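Local coordinates for tail protein, 43 kDa (Neisseria meningitidis MC58, PDB 3D37) that is of unknown function but probably serves as a baseplate hub component of a Mu-like phage tail, at residues S75-K80 with S88-D93. Residues are numbered along the deposited sequence; the frame is centred on the assembly and turned at random.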
loop_
_atom_site.group_PDB
_atom_site.type_symbol
_atom_site.label_atom_id
_atom_site.label_comp_id
_atom_site.label_asym_id
_atom_site.label_seq_id
_atom_site.Cartn_x
_atom_site.Cartn_y
_atom_site.Cartn_z
ATOM N N SER A 75 -20.155 15.506 17.321
ATOM C CA SER A 75 -20.543 14.818 16.128
ATOM C C SER A 75 -20.421 13.315 16.244
ATOM O O SER A 75 -19.663 12.776 17.051
ATOM C CB SER A 75 -19.781 15.340 14.904
ATOM O OG SER A 75 -18.487 14.856 14.800
ATOM N N GLN A 76 -21.229 12.651 15.438
ATOM C CA GLN A 76 -21.298 11.198 15.427
ATOM C C GLN A 76 -21.458 10.696 14.016
ATOM O O GLN A 76 -22.233 11.235 13.241
ATOM C CB GLN A 76 -22.469 10.735 16.336
ATOM C CG GLN A 76 -22.631 9.194 16.402
ATOM C CD GLN A 76 -23.700 8.747 17.429
ATOM O OE1 GLN A 76 -23.840 9.316 18.503
ATOM N NE2 GLN A 76 -24.462 7.736 17.066
ATOM N N ARG A 77 -20.737 9.634 13.680
ATOM C CA ARG A 77 -20.880 8.948 12.418
ATOM C C ARG A 77 -21.144 7.424 12.600
ATOM O O ARG A 77 -20.542 6.736 13.445
ATOM C CB ARG A 77 -19.635 9.180 11.561
ATOM C CG ARG A 77 -19.392 10.615 11.159
ATOM C CD ARG A 77 -17.930 10.924 10.962
ATOM N NE ARG A 77 -17.262 10.869 12.270
ATOM C CZ ARG A 77 -17.297 11.847 13.182
ATOM N NH1 ARG A 77 -17.915 13.006 12.931
ATOM N NH2 ARG A 77 -16.701 11.653 14.336
ATOM N N HIS A 78 -22.097 6.915 11.837
ATOM C CA HIS A 78 -22.204 5.487 11.636
ATOM C C HIS A 78 -22.001 5.121 10.169
ATOM O O HIS A 78 -22.613 5.697 9.256
ATOM C CB HIS A 78 -23.545 4.940 12.161
ATOM C CG HIS A 78 -23.590 3.443 12.138
ATOM N ND1 HIS A 78 -24.466 2.726 11.342
ATOM C CD2 HIS A 78 -22.795 2.527 12.746
ATOM C CE1 HIS A 78 -24.225 1.431 11.493
ATOM N NE2 HIS A 78 -23.223 1.286 12.344
ATOM N N GLY A 79 -21.113 4.189 9.934
ATOM C CA GLY A 79 -20.829 3.716 8.596
ATOM C C GLY A 79 -20.875 2.203 8.549
ATOM O O GLY A 79 -20.400 1.550 9.483
ATOM N N LYS A 80 -21.471 1.690 7.470
ATOM C CA LYS A 80 -21.719 0.275 7.199
ATOM C C LYS A 80 -21.357 -0.003 5.743
ATOM O O LYS A 80 -21.813 0.719 4.834
ATOM C CB LYS A 80 -23.230 0.017 7.208
ATOM C CG LYS A 80 -23.879 -0.732 8.319
ATOM C CD LYS A 80 -25.354 -0.888 7.988
ATOM C CE LYS A 80 -26.238 -0.883 9.195
ATOM N NZ LYS A 80 -27.561 -1.282 8.731
ATOM N N SER A 88 -18.342 6.286 15.054
ATOM C CA SER A 88 -17.414 7.261 15.632
ATOM C C SER A 88 -18.083 8.434 16.282
ATOM O O SER A 88 -19.218 8.784 15.954
ATOM C CB SER A 88 -16.353 7.708 14.632
ATOM O OG SER A 88 -16.934 8.361 13.549
ATOM N N LEU A 89 -17.377 8.976 17.276
ATOM C CA LEU A 89 -17.780 10.146 18.097
ATOM C C LEU A 89 -16.607 11.137 18.178
ATOM O O LEU A 89 -15.451 10.705 18.407
ATOM C CB LEU A 89 -18.056 9.744 19.560
ATOM C CG LEU A 89 -19.032 8.632 19.875
ATOM C CD1 LEU A 89 -19.138 8.527 21.375
ATOM C CD2 LEU A 89 -20.404 8.915 19.244
ATOM N N SER A 90 -16.903 12.428 18.038
ATOM C CA SER A 90 -15.930 13.462 18.330
ATOM C C SER A 90 -16.548 14.528 19.163
ATOM O O SER A 90 -17.752 14.718 19.172
ATOM C CB SER A 90 -15.351 14.152 17.089
ATOM O OG SER A 90 -15.076 13.217 16.151
ATOM N N GLY A 91 -15.667 15.279 19.763
ATOM C CA GLY A 91 -16.044 16.395 20.563
ATOM C C GLY A 91 -14.896 17.184 21.103
ATOM O O GLY A 91 -13.693 16.963 20.796
ATOM N N ARG A 92 -15.305 18.158 21.888
ATOM C CA ARG A 92 -14.394 19.120 22.510
ATOM C C ARG A 92 -14.704 19.243 23.982
ATOM O O ARG A 92 -15.790 18.865 24.413
ATOM C CB ARG A 92 -14.533 20.474 21.828
ATOM C CG ARG A 92 -14.045 20.450 20.352
ATOM C CD ARG A 92 -14.252 21.809 19.727
ATOM N NE ARG A 92 -15.668 22.123 19.761
ATOM C CZ ARG A 92 -16.228 23.309 19.558
ATOM N NH1 ARG A 92 -15.487 24.395 19.379
ATOM N NH2 ARG A 92 -17.554 23.401 19.638
ATOM N N ASP A 93 -13.735 19.761 24.736
ATOM C CA ASP A 93 -13.951 20.138 26.156
ATOM C C ASP A 93 -14.856 21.387 26.284
ATOM O O ASP A 93 -15.335 21.910 25.286
ATOM C CB ASP A 93 -12.612 20.283 26.924
ATOM C CG ASP A 93 -11.859 21.539 26.561
ATOM O OD1 ASP A 93 -12.397 22.384 25.811
ATOM O OD2 ASP A 93 -10.686 21.662 26.959
#
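Arg77 brings the edge of its guanidinium up to three serine hydroxyls, those of Ser88 and Ser90 across the strand pair and of Ser75 on its own strand. NE gives a hydrogen bond to Ser88 OG (2.8 Å), which sits near the edge of the group but 24° out of its plane. NH2 reaches Ser90 OG at 2.9 Å, a weak bond because its N-H...O angle is only 129°. Along its own strand, NH1 meets Ser75 OG almost in the guanidinium plane and nearly straight (2.7 Å). Arginine suits this place because its nitrogens fan out in one plane, and a bend at chi3 (-68°) turns NE toward Ser88 OG; serines are short enough to hold an oxygen at its rim, close to the sheet. Ser90 OG has a stronger partner in Asp39 OD2, whose negative charge probably also favours the nearby guanidinium.

Underneath, the backbones form the two arms of an antiparallel beta hairpin, strands 66-81 and 84-93, in the N-terminal GpP-like domain, of the phage-barrel clan. Ser75 with Ser90 and Arg77 with Ser88 are hydrogen-bonded pairs, the latter closed by Arg77 N to Ser88 O (2.9 Å) and Ser88 N to Arg77 O (2.8 Å). Between them lies the non-hydrogen-bonded pair Gln76 and Leu89, on the other face, where the side chains run side by side and Leu89 CD2 rests 3.6 Å from Gln76 CG. Leucine fills this buried side, while the glutamine amide, carried out on an extended chain, bonds through OE1 to Leu54 N and through NE2 to Pro52 O. Strand 84-93 is flanked by strand 37-42; residues 75-80 of strand 66-81 pair antiparallel with a strand of a second subunit, carrying the sheet across the interface.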